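Local coordinates for protein acyl-coenzyme A oxidase acox-1.2 (Caenorhabditis elegans, PDB 5K3J) that catalyses the FAD-dependent, oxygen-consuming desaturation of CoA thioesters of ascarosides carrying a 5-carbon omega side chain, the first step of their peroxisomal beta-oxidation, at residues 316-321 / 330-335; 389-394 / 437-442; 527-532 / 568-573. All coordinates share one frame; numbering follows the deposited sequence.

All three contacts are mainly buried, but at different depths and by different means. Contact 2 lies deepest, its centre about 12 Å from the centre of the chain, and is the least polar: two helices meet through mostly apolar atoms, with no hydrogen bond across. Contact 1, its centre about 31 Å from that of the chain, is covered by FAD and the second subunit, and holds two loop segments by backbone bonds. Contact 3 is intermediate and has a salt bridge across its segments, R532 to D569. Contacts 2 and 3 serve the same ATP, at its adenine and phosphate ends, and touch where L439 O meets S527 OG. Contact 1 belongs to the FAD site.

Contact 1 (316-321 / 330-335); sequences AVRRQG and VKVLDY. With FAD (flavin-adenine dinucleotide), chain G.
R319 and K331 form the non-hydrogen-bonded pair of a small antiparallel bridge, closing the loop between helices 287-315 and 336-340 where it lines the FAD site at the subunit interface. The bridge is flanked by two backbone bonds, V332 N to R318 O (3.0 Å) and Q320 N to V330 O (3.0 Å). A third runs from V330 N to G321 O (3.1 Å).

The bridge probably helps to hold R318 at the cofactor. R318 has CG anti to the backbone N (chi1 173°) and its chain bends at chi2, bringing the guanidinium edge to the pyrophosphate. R318 NE (2.6 Å) and NH2 (3.0 Å) both bond FAD O2A, which lies in the plane of the group. V332, a compact branched residue, packs CG1 beside the R318 chain and FAD O4B.

Y335 unites loop and cofactor: one ring face lies against the adenine, with FAD N1A 3.6 Å above its centre, while OH donates to an in-plane lone pair of Q320 O (2.9 Å). An alanine here removes ring and hydroxyl together, and would probably leave Q320 O without this donor and open a gap beside the adenine. G321 suits its place because a CB would run into that hydroxyl and, at its positive phi, would also press on the preceding carbonyl O.

Away from the cofactor, the extended K331 chain passes A316 O, and K331 CE lies over one face of the R319 guanidinium, 3.5 Å from R319 NH2. Both cations turn to helix 12-18, R319 to E13, K331 to E16, E17 and the carbonyl O of E13. These acids probably offset the repulsion between the two positive ends, while on the cofactor side the charge of R318 is likely to stabilise the FAD phosphates.

Contact 2 (389-394 / 437-442); sequences KSVVAH and VMLLQL. With ATP (adenosine-5'-triphosphate), chain D.
S390 has OG anti to its carbonyl carbon (chi1 -66°), and L439 carries CG likewise (chi1 -82°); these torsions set S390 CB and OG against L439 CG and M438 CB. This is a helix-helix contact within the C-alpha1 domain of the acyl-CoA oxidase fold, between helices 379-405 and 435-450; the axes of these short segments run roughly antiparallel, 140° apart, and approach to 9.6 Å. Small S390 suits the interface: CB abuts L439 CG at 3.8 Å, and S390 OG lies 3.3 Å from M438 CB. The hydroxyl finds a polar partner in N435 O. Farther along, V391 CG2 touches L439 CD2. M438 bends at chi2 and chi3, carrying its far end away from helix 379-405; its side chain lies about 4 Å from the bound ascaroside-CoA. The K389 ammonium is held by G433 O and G428 O.

The same surface receives the adenine of ATP. The branched, aliphatic L439 brings CD1 toward ATP N6 and packs there without competing for hydrogen bonds. S390 O accepts a weak bond from ATP N6 at 3.2 Å. H394, one turn on, presents a flat ring to the base, with ATP C5 3.6 Å above the ring centre.

Contact 3 (527-532 / 568-573); sequences SRLHTR and LDVATY. With ATP (adenosine-5'-triphosphate), chain D.
R532 and D569 join helix 520-543 to segment 568-573 by a salt bridge, beside the ATP-phosphate site of the C-terminal helical domain. The guanidinium approaches end-on and gives both terminal nitrogens to one oxygen: R532 NH2 lies 2.9 Å from D569 OD2, and NH1 3.3 Å from the same atom. OD2 sits close to the guanidinium plane, although the carboxylate plane is turned 57° from it, and is met on its anti side. E566 also pairs with R532 NH1, so two acids probably balance this buried cation. D569 also lies by another bound ATP. A long, flexible arginine suits the spot because its bent chain lays one guanidinium face against V570 CG1, 3.3 Å from R532 NH2.

Farther along, L529 provides an apolar cover for Y573. L529 CD1 stands over the ring face in a CH-pi contact, 4.1 Å from the Y573 ring centroid, and CD2 touches Y573 CD2. The tyrosine points its OH at ATP. R528, one residue before L529, is bent at chi3 so that its guanidinium faces the triphosphate. The gamma-phosphate oxygen O1G of ATP accepts from R528 NH1 at 2.8 Å and from Y573 OH at 2.5 Å.

Contact 1 (316-321 / 330-335)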
loop_
_atom_site.group_PDB
_atom_site.type_symbol
_atom_site.label_atom_id
_atom_site.label_comp_id
_atom_site.label_asym_id
_atom_site.label_seq_id
_atom_site.Cartn_x
_atom_site.Cartn_y
_atom_site.Cartn_z
ATOM N N ALA A 316 11.673 17.746 8.460
ATOM C CA ALA A 316 12.531 18.843 8.900
ATOM C C ALA A 316 11.789 19.784 9.842
ATOM O O ALA A 316 12.343 20.783 10.297
ATOM C CB ALA A 316 13.074 19.610 7.700
ATOM N N VAL A 317 10.529 19.464 10.123
ATOM C CA VAL A 317 9.747 20.209 11.106
ATOM C C VAL A 317 9.534 19.365 12.354
ATOM O O VAL A 317 9.847 19.792 13.468
ATOM C CB VAL A 317 8.378 20.633 10.552
ATOM C CG1 VAL A 317 7.532 21.263 11.654
ATOM C CG2 VAL A 317 8.549 21.579 9.362
ATOM N N ARG A 318 8.995 18.165 12.147
ATOM C CA ARG A 318 8.745 17.214 13.227
ATOM C C ARG A 318 9.998 16.947 14.052
ATOM O O ARG A 318 10.923 16.275 13.598
ATOM C CB ARG A 318 8.214 15.894 12.663
ATOM C CG ARG A 318 8.075 14.778 13.690
ATOM C CD ARG A 318 7.032 15.131 14.738
ATOM N NE ARG A 318 6.515 13.953 15.430
ATOM C CZ ARG A 318 5.425 13.966 16.191
ATOM N NH1 ARG A 318 4.744 15.095 16.343
ATOM N NH2 ARG A 318 5.007 12.857 16.790
ATOM N N ARG A 319 10.026 17.482 15.266
ATOM C CA ARG A 319 11.098 17.169 16.197
ATOM C C ARG A 319 10.641 16.085 17.166
ATOM O O ARG A 319 9.588 16.204 17.789
ATOM C CB ARG A 319 11.542 18.416 16.960
ATOM C CG ARG A 319 12.057 19.536 16.076
ATOM C CD ARG A 319 12.454 20.728 16.927
ATOM N NE ARG A 319 13.025 21.814 16.138
ATOM C CZ ARG A 319 14.321 21.925 15.854
ATOM N NH1 ARG A 319 15.182 21.007 16.287
ATOM N NH2 ARG A 319 14.757 22.951 15.133
ATOM N N GLN A 320 11.433 15.025 17.283
ATOM C CA GLN A 320 11.079 13.905 18.146
ATOM C C GLN A 320 12.310 13.114 18.564
ATOM O O GLN A 320 13.113 12.708 17.724
ATOM C CB GLN A 320 10.079 12.986 17.442
ATOM C CG GLN A 320 8.666 13.068 17.990
ATOM C CD GLN A 320 8.458 12.163 19.186
ATOM O OE1 GLN A 320 9.277 11.289 19.464
ATOM N NE2 GLN A 320 7.358 12.363 19.896
ATOM N N GLY A 321 12.448 12.892 19.867
ATOM C CA GLY A 321 13.589 12.176 20.406
ATOM C C GLY A 321 14.741 13.125 20.660
ATOM O O GLY A 321 14.681 14.293 20.284
ATOM N N VAL A 330 15.475 16.759 18.522
ATOM C CA VAL A 330 16.083 16.837 17.198
ATOM C C VAL A 330 15.054 16.633 16.087
ATOM O O VAL A 330 14.064 15.922 16.264
ATOM C CB VAL A 330 17.221 15.788 17.045
ATOM C CG1 VAL A 330 16.661 14.368 17.003
ATOM C CG2 VAL A 330 18.057 16.067 15.806
ATOM N N LYS A 331 15.287 17.277 14.947
ATOM C CA LYS A 331 14.502 17.017 13.746
ATOM C C LYS A 331 14.649 15.547 13.343
ATOM O O LYS A 331 15.758 15.011 13.323
ATOM C CB LYS A 331 14.946 17.929 12.601
ATOM C CG LYS A 331 14.765 19.424 12.868
ATOM C CD LYS A 331 15.206 20.249 11.665
ATOM C CE LYS A 331 15.025 21.738 11.895
ATOM N NZ LYS A 331 15.347 22.510 10.665
ATOM N N VAL A 332 13.531 14.899 13.024
ATOM C CA VAL A 332 13.535 13.466 12.736
ATOM C C VAL A 332 14.274 13.148 11.444
ATOM O O VAL A 332 14.684 12.011 11.222
ATOM C CB VAL A 332 12.103 12.901 12.648
ATOM C CG1 VAL A 332 11.460 12.868 14.028
ATOM C CG2 VAL A 332 11.271 13.715 11.672
ATOM N N LEU A 333 14.455 14.159 10.602
ATOM C CA LEU A 333 15.202 13.988 9.364
ATOM C C LEU A 333 16.682 13.727 9.646
ATOM O O LEU A 333 17.409 13.249 8.782
ATOM C CB LEU A 333 15.037 15.219 8.463
ATOM C CG LEU A 333 15.690 15.194 7.076
ATOM C CD1 LEU A 333 15.252 13.966 6.287
ATOM C CD2 LEU A 333 15.381 16.476 6.313
ATOM N N ASP A 334 17.125 14.030 10.862
ATOM C CA ASP A 334 18.527 13.838 11.221
ATOM C C ASP A 334 18.852 12.370 11.479
ATOM O O ASP A 334 19.995 11.939 11.310
ATOM C CB ASP A 334 18.887 14.678 12.449
ATOM C CG ASP A 334 19.091 16.142 12.110
ATOM O OD1 ASP A 334 19.234 16.455 10.910
ATOM O OD2 ASP A 334 19.121 16.977 13.038
ATOM N N TYR A 335 17.842 11.608 11.884
ATOM C CA TYR A 335 18.010 10.181 12.145
ATOM C C TYR A 335 18.408 9.436 10.876
ATOM O O TYR A 335 18.008 9.808 9.775
ATOM C CB TYR A 335 16.728 9.578 12.723
ATOM C CG TYR A 335 16.413 10.026 14.133
ATOM C CD1 TYR A 335 17.319 9.822 15.165
ATOM C CD2 TYR A 335 15.205 10.636 14.435
ATOM C CE1 TYR A 335 17.036 10.223 16.457
ATOM C CE2 TYR A 335 14.911 11.041 15.725
ATOM C CZ TYR A 335 15.831 10.831 16.732
ATOM O OH TYR A 335 15.553 11.226 18.021
HETATM P PA FAD G . 7.121 9.902 15.229
HETATM O O1A FAD G . 7.602 9.542 16.636
HETATM O O2A FAD G . 6.988 11.391 15.100
HETATM O O5B FAD G . 8.187 9.363 14.141
HETATM C C5B FAD G . 8.041 9.780 12.773
HETATM C C4B FAD G . 9.358 9.438 12.016
HETATM O O4B FAD G . 10.382 9.804 12.735
HETATM C C3B FAD G . 9.486 7.921 11.840
HETATM O O3B FAD G . 10.027 7.642 10.648
HETATM C C2B FAD G . 10.452 7.481 12.977
HETATM O O2B FAD G . 11.243 6.282 12.545
HETATM C C1B FAD G . 11.229 8.492 13.121
HETATM N N9A FAD G . 11.682 8.594 14.474
HETATM C C8A FAD G . 11.082 9.263 15.475
HETATM N N7A FAD G . 11.841 9.108 16.590
HETATM C C5A FAD G . 12.918 8.335 16.265
HETATM C C6A FAD G . 13.993 7.877 17.017
HETATM N N6A FAD G . 14.399 8.014 18.375
HETATM N N1A FAD G . 14.931 7.120 16.447
HETATM C C2A FAD G . 14.838 6.797 15.126
HETATM N N3A FAD G . 13.787 7.245 14.388
HETATM C C4A FAD G . 12.827 8.018 14.968
HETATM N N1 FAD G . -2.329 7.152 20.235
HETATM C C2 FAD G . -3.051 7.056 21.501
HETATM O O2 FAD G . -2.572 7.535 22.508
HETATM N N3 FAD G . -4.350 6.382 21.559
HETATM C C4 FAD G . -4.909 5.823 20.389
HETATM O O4 FAD G . -6.016 5.249 20.439
HETATM C C4X FAD G . -4.177 5.919 19.096
HETATM N N5 FAD G . -4.744 5.349 17.897
HETATM C C5X FAD G . -4.023 5.446 16.630
HETATM C C6 FAD G . -4.578 4.891 15.464
HETATM C C7 FAD G . -3.884 4.982 14.243
HETATM C C7M FAD G . -4.680 4.309 13.120
HETATM C C8 FAD G . -2.643 5.625 14.185
HETATM C C8M FAD G . -1.821 5.775 12.917
HETATM C C9 FAD G . -2.081 6.185 15.350
HETATM C C9A FAD G . -2.769 6.096 16.574
HETATM N N10 FAD G . -2.185 6.677 17.798
HETATM C C10 FAD G . -2.894 6.585 19.042
HETATM C "C1'" FAD G . -0.877 7.367 17.754
HETATM C "C2'" FAD G . 0.266 6.363 17.638
HETATM O "O2'" FAD G . 0.308 5.578 18.778
HETATM C "C3'" FAD G . 1.551 7.132 17.511
HETATM O "O3'" FAD G . 1.469 7.985 16.397
HETATM C "C4'" FAD G . 2.708 6.186 17.332
HETATM O "O4'" FAD G . 2.848 5.397 18.490
HETATM C "C5'" FAD G . 3.968 6.992 17.105
HETATM O "O5'" FAD G . 3.739 7.901 16.037
HETATM P P FAD G . 4.510 9.302 16.004
HETATM O O1P FAD G . 3.535 10.403 15.575
HETATM O O2P FAD G . 5.060 9.623 17.356
HETATM O O3P FAD G . 5.702 9.215 14.976
#

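Contact 2 (389-394 / 437-442)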
loop_
_atom_site.group_PDB
_atom_site.type_symbol
_atom_site.label_atom_id
_atom_site.label_comp_id
_atom_site.label_asym_id
_atom_site.label_seq_id
_atom_site.Cartn_x
_atom_site.Cartn_y
_atom_site.Cartn_z
ATOM N N LYS A 389 7.592 -0.153 -16.640
ATOM C CA LYS A 389 6.405 0.290 -15.913
ATOM C C LYS A 389 6.156 -0.584 -14.686
ATOM O O LYS A 389 5.648 -0.111 -13.676
ATOM C CB LYS A 389 5.182 0.291 -16.834
ATOM C CG LYS A 389 4.744 -1.085 -17.304
ATOM C CD LYS A 389 3.255 -1.306 -17.063
ATOM C CE LYS A 389 2.967 -1.731 -15.628
ATOM N NZ LYS A 389 1.505 -1.861 -15.355
ATOM N N SER A 390 6.530 -1.855 -14.775
ATOM C CA SER A 390 6.308 -2.791 -13.682
ATOM C C SER A 390 7.222 -2.500 -12.493
ATOM O O SER A 390 6.750 -2.318 -11.371
ATOM C CB SER A 390 6.512 -4.228 -14.161
ATOM O OG SER A 390 5.524 -4.580 -15.112
ATOM N N VAL A 391 8.526 -2.455 -12.747
ATOM C CA VAL A 391 9.507 -2.194 -11.695
ATOM C C VAL A 391 9.308 -0.812 -11.082
ATOM O O VAL A 391 9.334 -0.657 -9.859
ATOM C CB VAL A 391 10.950 -2.313 -12.225
ATOM C CG1 VAL A 391 11.944 -1.739 -11.223
ATOM C CG2 VAL A 391 11.282 -3.763 -12.530
ATOM N N VAL A 392 9.098 0.185 -11.936
ATOM C CA VAL A 392 8.929 1.560 -11.488
ATOM C C VAL A 392 7.698 1.713 -10.598
ATOM O O VAL A 392 7.801 2.231 -9.492
ATOM C CB VAL A 392 8.833 2.527 -12.683
ATOM C CG1 VAL A 392 8.185 3.817 -12.268
ATOM C CG2 VAL A 392 10.217 2.795 -13.264
ATOM N N ALA A 393 6.546 1.244 -11.071
ATOM C CA ALA A 393 5.304 1.351 -10.303
ATOM C C ALA A 393 5.391 0.596 -8.979
ATOM O O ALA A 393 4.852 1.041 -7.961
ATOM C CB ALA A 393 4.121 0.839 -11.118
ATOM N N HIS A 394 6.071 -0.547 -9.002
ATOM C CA HIS A 394 6.229 -1.375 -7.812
ATOM C C HIS A 394 7.119 -0.694 -6.780
ATOM O O HIS A 394 6.771 -0.620 -5.603
ATOM C CB HIS A 394 6.806 -2.739 -8.193
ATOM C CG HIS A 394 7.198 -3.583 -7.020
ATOM N ND1 HIS A 394 6.283 -4.094 -6.128
ATOM C CD2 HIS A 394 8.414 -4.008 -6.598
ATOM C CE1 HIS A 394 6.915 -4.797 -5.205
ATOM N NE2 HIS A 394 8.208 -4.760 -5.466
ATOM N N VAL A 437 2.513 -10.035 -15.634
ATOM C CA VAL A 437 2.352 -10.321 -17.056
ATOM C C VAL A 437 3.313 -9.491 -17.905
ATOM O O VAL A 437 3.855 -9.975 -18.900
ATOM C CB VAL A 437 0.901 -10.054 -17.516
ATOM C CG1 VAL A 437 0.768 -10.228 -19.020
ATOM C CG2 VAL A 437 -0.063 -10.973 -16.781
ATOM N N MET A 438 3.529 -8.245 -17.495
ATOM C CA MET A 438 4.397 -7.329 -18.230
ATOM C C MET A 438 5.870 -7.664 -18.020
ATOM O O MET A 438 6.681 -7.517 -18.934
ATOM C CB MET A 438 4.128 -5.878 -17.819
ATOM C CG MET A 438 2.825 -5.302 -18.348
ATOM S SD MET A 438 2.657 -5.468 -20.135
ATOM C CE MET A 438 1.299 -6.632 -20.224
ATOM N N LEU A 439 6.209 -8.105 -16.811
ATOM C CA LEU A 439 7.562 -8.560 -16.509
ATOM C C LEU A 439 7.872 -9.809 -17.323
ATOM O O LEU A 439 9.011 -10.036 -17.729
ATOM C CB LEU A 439 7.727 -8.844 -15.014
ATOM C CG LEU A 439 8.010 -7.667 -14.077
ATOM C CD1 LEU A 439 8.045 -8.132 -12.631
ATOM C CD2 LEU A 439 9.322 -7.001 -14.453
ATOM N N LEU A 440 6.838 -10.609 -17.558
ATOM C CA LEU A 440 6.960 -11.827 -18.348
ATOM C C LEU A 440 7.066 -11.524 -19.836
ATOM O O LEU A 440 7.617 -12.315 -20.598
ATOM C CB LEU A 440 5.771 -12.753 -18.085
ATOM C CG LEU A 440 5.885 -13.571 -16.799
ATOM C CD1 LEU A 440 4.593 -14.322 -16.510
ATOM C CD2 LEU A 440 7.060 -14.530 -16.910
ATOM N N GLN A 441 6.529 -10.379 -20.241
ATOM C CA GLN A 441 6.599 -9.948 -21.633
ATOM C C GLN A 441 8.020 -9.554 -22.012
ATOM O O GLN A 441 8.489 -9.868 -23.106
ATOM C CB GLN A 441 5.643 -8.780 -21.880
ATOM C CG GLN A 441 4.281 -9.193 -22.404
ATOM C CD GLN A 441 4.307 -9.529 -23.880
ATOM O OE1 GLN A 441 4.146 -8.653 -24.728
ATOM N NE2 GLN A 441 4.496 -10.804 -24.195
ATOM N N LEU A 442 8.700 -8.865 -21.102
ATOM C CA LEU A 442 10.088 -8.473 -21.312
ATOM C C LEU A 442 11.005 -9.691 -21.251
ATOM O O LEU A 442 12.038 -9.743 -21.920
ATOM C CB LEU A 442 10.512 -7.435 -20.270
ATOM C CG LEU A 442 12.006 -7.154 -20.086
ATOM C CD1 LEU A 442 12.637 -6.657 -21.375
ATOM C CD2 LEU A 442 12.204 -6.148 -18.981
HETATM P PG ATP D . 14.509 -10.405 -6.248
HETATM O O1G ATP D . 15.051 -10.922 -7.558
HETATM O O2G ATP D . 14.242 -11.485 -5.224
HETATM O O3G ATP D . 15.233 -9.194 -5.708
HETATM P PB ATP D . 11.989 -9.434 -5.498
HETATM O O1B ATP D . 11.742 -7.945 -5.589
HETATM O O2B ATP D . 12.409 -10.047 -4.182
HETATM O O3B ATP D . 13.046 -9.850 -6.640
HETATM P PA ATP D . 10.468 -11.749 -5.731
HETATM O O1A ATP D . 10.389 -12.488 -7.047
HETATM O O2A ATP D . 11.489 -12.160 -4.696
HETATM O O3A ATP D . 10.671 -10.183 -6.036
HETATM O "O5'" ATP D . 9.015 -11.765 -5.044
HETATM C "C5'" ATP D . 8.761 -10.996 -3.868
HETATM C "C4'" ATP D . 7.359 -10.429 -4.010
HETATM O "O4'" ATP D . 7.388 -9.150 -4.653
HETATM C "C3'" ATP D . 6.522 -11.363 -4.867
HETATM O "O3'" ATP D . 5.343 -11.741 -4.155
HETATM C "C2'" ATP D . 6.164 -10.557 -6.098
HETATM O "O2'" ATP D . 4.805 -10.763 -6.486
HETATM C "C1'" ATP D . 6.407 -9.112 -5.692
HETATM N N9 ATP D . 6.894 -8.291 -6.830
HETATM C C8 ATP D . 8.153 -8.273 -7.300
HETATM N N7 ATP D . 8.281 -7.417 -8.344
HETATM C C5 ATP D . 7.076 -6.860 -8.555
HETATM C C6 ATP D . 6.509 -5.872 -9.503
HETATM N N6 ATP D . 7.276 -5.288 -10.458
HETATM N N1 ATP D . 5.198 -5.570 -9.374
HETATM C C2 ATP D . 4.425 -6.140 -8.430
HETATM N N3 ATP D . 4.872 -7.044 -7.542
HETATM C C4 ATP D . 6.166 -7.437 -7.553
#

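Contact 3 (527-532 / 568-573)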
loop_
_atom_site.group_PDB
_atom_site.type_symbol
_atom_site.label_atom_id
_atom_site.label_comp_id
_atom_site.label_asym_id
_atom_site.label_seq_id
_atom_site.Cartn_x
_atom_site.Cartn_y
_atom_site.Cartn_z
ATOM N N SER A 527 13.966 -10.024 -15.804
ATOM C CA SER A 527 13.384 -8.779 -16.288
ATOM C C SER A 527 13.700 -7.613 -15.355
ATOM O O SER A 527 14.218 -6.590 -15.796
ATOM C CB SER A 527 11.869 -8.922 -16.453
ATOM O OG SER A 527 11.548 -9.760 -17.551
ATOM N N ARG A 528 13.394 -7.783 -14.071
ATOM C CA ARG A 528 13.649 -6.752 -13.065
ATOM C C ARG A 528 15.100 -6.276 -13.070
ATOM O O ARG A 528 15.364 -5.074 -13.036
ATOM C CB ARG A 528 13.280 -7.263 -11.667
ATOM C CG ARG A 528 11.813 -7.097 -11.311
ATOM C CD ARG A 528 11.541 -7.440 -9.850
ATOM N NE ARG A 528 11.062 -8.810 -9.681
ATOM C CZ ARG A 528 11.839 -9.843 -9.375
ATOM N NH1 ARG A 528 13.141 -9.666 -9.202
ATOM N NH2 ARG A 528 11.314 -11.053 -9.239
ATOM N N LEU A 529 16.033 -7.219 -13.115
ATOM C CA LEU A 529 17.452 -6.884 -13.160
ATOM C C LEU A 529 17.792 -6.042 -14.390
ATOM O O LEU A 529 18.524 -5.057 -14.291
ATOM C CB LEU A 529 18.302 -8.158 -13.133
ATOM C CG LEU A 529 18.333 -8.887 -11.788
ATOM C CD1 LEU A 529 19.065 -10.213 -11.899
ATOM C CD2 LEU A 529 18.978 -8.004 -10.735
ATOM N N HIS A 530 17.240 -6.420 -15.539
ATOM C CA HIS A 530 17.522 -5.735 -16.799
ATOM C C HIS A 530 17.096 -4.264 -16.772
ATOM O O HIS A 530 17.864 -3.386 -17.167
ATOM C CB HIS A 530 16.827 -6.457 -17.956
ATOM C CG HIS A 530 17.033 -5.807 -19.290
ATOM N ND1 HIS A 530 17.976 -6.244 -20.195
ATOM C CD2 HIS A 530 16.416 -4.751 -19.870
ATOM C CE1 HIS A 530 17.929 -5.486 -21.276
ATOM N NE2 HIS A 530 16.992 -4.571 -21.104
ATOM N N THR A 531 15.879 -3.997 -16.302
ATOM C CA THR A 531 15.348 -2.631 -16.278
ATOM C C THR A 531 15.985 -1.765 -15.204
ATOM O O THR A 531 16.039 -0.543 -15.338
ATOM C CB THR A 531 13.829 -2.598 -16.042
ATOM O OG1 THR A 531 13.559 -2.587 -14.634
ATOM C CG2 THR A 531 13.162 -3.782 -16.681
ATOM N N ARG A 532 16.432 -2.390 -14.123
ATOM C CA ARG A 532 17.095 -1.642 -13.072
ATOM C C ARG A 532 18.438 -1.160 -13.587
ATOM O O ARG A 532 18.895 -0.071 -13.245
ATOM C CB ARG A 532 17.264 -2.485 -11.810
ATOM C CG ARG A 532 15.974 -2.693 -11.034
ATOM C CD ARG A 532 16.158 -2.368 -9.565
ATOM N NE ARG A 532 15.882 -3.520 -8.715
ATOM C CZ ARG A 532 15.996 -3.509 -7.392
ATOM N NH1 ARG A 532 16.381 -2.404 -6.768
ATOM N NH2 ARG A 532 15.727 -4.602 -6.689
ATOM N N LEU A 568 22.862 -3.052 -3.102
ATOM C CA LEU A 568 22.712 -3.783 -1.852
ATOM C C LEU A 568 21.377 -4.518 -1.814
ATOM O O LEU A 568 21.269 -5.607 -1.246
ATOM C CB LEU A 568 22.831 -2.824 -0.667
ATOM C CG LEU A 568 22.758 -3.403 0.746
ATOM C CD1 LEU A 568 23.628 -4.642 0.861
ATOM C CD2 LEU A 568 23.183 -2.351 1.758
ATOM N N ASP A 569 20.366 -3.920 -2.438
ATOM C CA ASP A 569 19.037 -4.515 -2.498
ATOM C C ASP A 569 19.049 -5.782 -3.350
ATOM O O ASP A 569 18.160 -6.625 -3.237
ATOM C CB ASP A 569 18.026 -3.509 -3.057
ATOM C CG ASP A 569 16.591 -3.985 -2.921
ATOM O OD1 ASP A 569 16.234 -4.487 -1.835
ATOM O OD2 ASP A 569 15.824 -3.860 -3.901
ATOM N N VAL A 570 20.066 -5.908 -4.197
ATOM C CA VAL A 570 20.189 -7.044 -5.104
ATOM C C VAL A 570 21.502 -7.794 -4.899
ATOM O O VAL A 570 21.978 -8.481 -5.805
ATOM C CB VAL A 570 20.102 -6.598 -6.579
ATOM C CG1 VAL A 570 18.752 -5.962 -6.864
ATOM C CG2 VAL A 570 21.233 -5.633 -6.909
ATOM N N ALA A 571 22.077 -7.665 -3.706
ATOM C CA ALA A 571 23.391 -8.233 -3.408
ATOM C C ALA A 571 23.446 -9.735 -3.673
ATOM O O ALA A 571 24.448 -10.241 -4.177
ATOM C CB ALA A 571 23.777 -7.943 -1.963
ATOM N N THR A 572 22.361 -10.431 -3.346
ATOM C CA THR A 572 22.239 -11.871 -3.567
ATOM C C THR A 572 22.640 -12.274 -4.988
ATOM O O THR A 572 23.217 -13.340 -5.206
ATOM C CB THR A 572 20.797 -12.332 -3.273
ATOM O OG1 THR A 572 20.541 -12.202 -1.869
ATOM C CG2 THR A 572 20.576 -13.779 -3.693
ATOM N N TYR A 573 22.356 -11.398 -5.944
ATOM C CA TYR A 573 22.778 -11.604 -7.323
ATOM C C TYR A 573 24.196 -11.084 -7.553
ATOM O O TYR A 573 24.921 -11.589 -8.410
ATOM C CB TYR A 573 21.811 -10.917 -8.290
ATOM C CG TYR A 573 20.400 -11.451 -8.229
ATOM C CD1 TYR A 573 20.134 -12.788 -8.486
ATOM C CD2 TYR A 573 19.329 -10.615 -7.933
ATOM C CE1 TYR A 573 18.848 -13.284 -8.437
ATOM C CE2 TYR A 573 18.037 -11.103 -7.884
ATOM C CZ TYR A 573 17.803 -12.437 -8.137
ATOM O OH TYR A 573 16.518 -12.925 -8.088
HETATM P PG ATP D . 14.509 -10.405 -6.248
HETATM O O1G ATP D . 15.051 -10.922 -7.558
HETATM O O2G ATP D . 14.242 -11.485 -5.224
HETATM O O3G ATP D . 15.233 -9.194 -5.708
HETATM P PB ATP D . 11.989 -9.434 -5.498
HETATM O O1B ATP D . 11.742 -7.945 -5.589
HETATM O O2B ATP D . 12.409 -10.047 -4.182
HETATM O O3B ATP D . 13.046 -9.850 -6.640
HETATM P PA ATP D . 10.468 -11.749 -5.731
HETATM O O1A ATP D . 10.389 -12.488 -7.047
HETATM O O2A ATP D . 11.489 -12.160 -4.696
HETATM O O3A ATP D . 10.671 -10.183 -6.036
HETATM O "O5'" ATP D . 9.015 -11.765 -5.044
HETATM C "C5'" ATP D . 8.761 -10.996 -3.868
HETATM C "C4'" ATP D . 7.359 -10.429 -4.010
HETATM O "O4'" ATP D . 7.388 -9.150 -4.653
HETATM C "C3'" ATP D . 6.522 -11.363 -4.867
HETATM O "O3'" ATP D . 5.343 -11.741 -4.155
HETATM C "C2'" ATP D . 6.164 -10.557 -6.098
HETATM O "O2'" ATP D . 4.805 -10.763 -6.486
HETATM C "C1'" ATP D . 6.407 -9.112 -5.692
HETATM N N9 ATP D . 6.894 -8.291 -6.830
HETATM C C8 ATP D . 8.153 -8.273 -7.300
HETATM N N7 ATP D . 8.281 -7.417 -8.344
HETATM C C5 ATP D . 7.076 -6.860 -8.555
HETATM C C6 ATP D . 6.509 -5.872 -9.503
HETATM N N6 ATP D . 7.276 -5.288 -10.458
HETATM N N1 ATP D . 5.198 -5.570 -9.374
HETATM C C2 ATP D . 4.425 -6.140 -8.430
HETATM N N3 ATP D . 4.872 -7.044 -7.542
HETATM C C4 ATP D . 6.166 -7.437 -7.553
#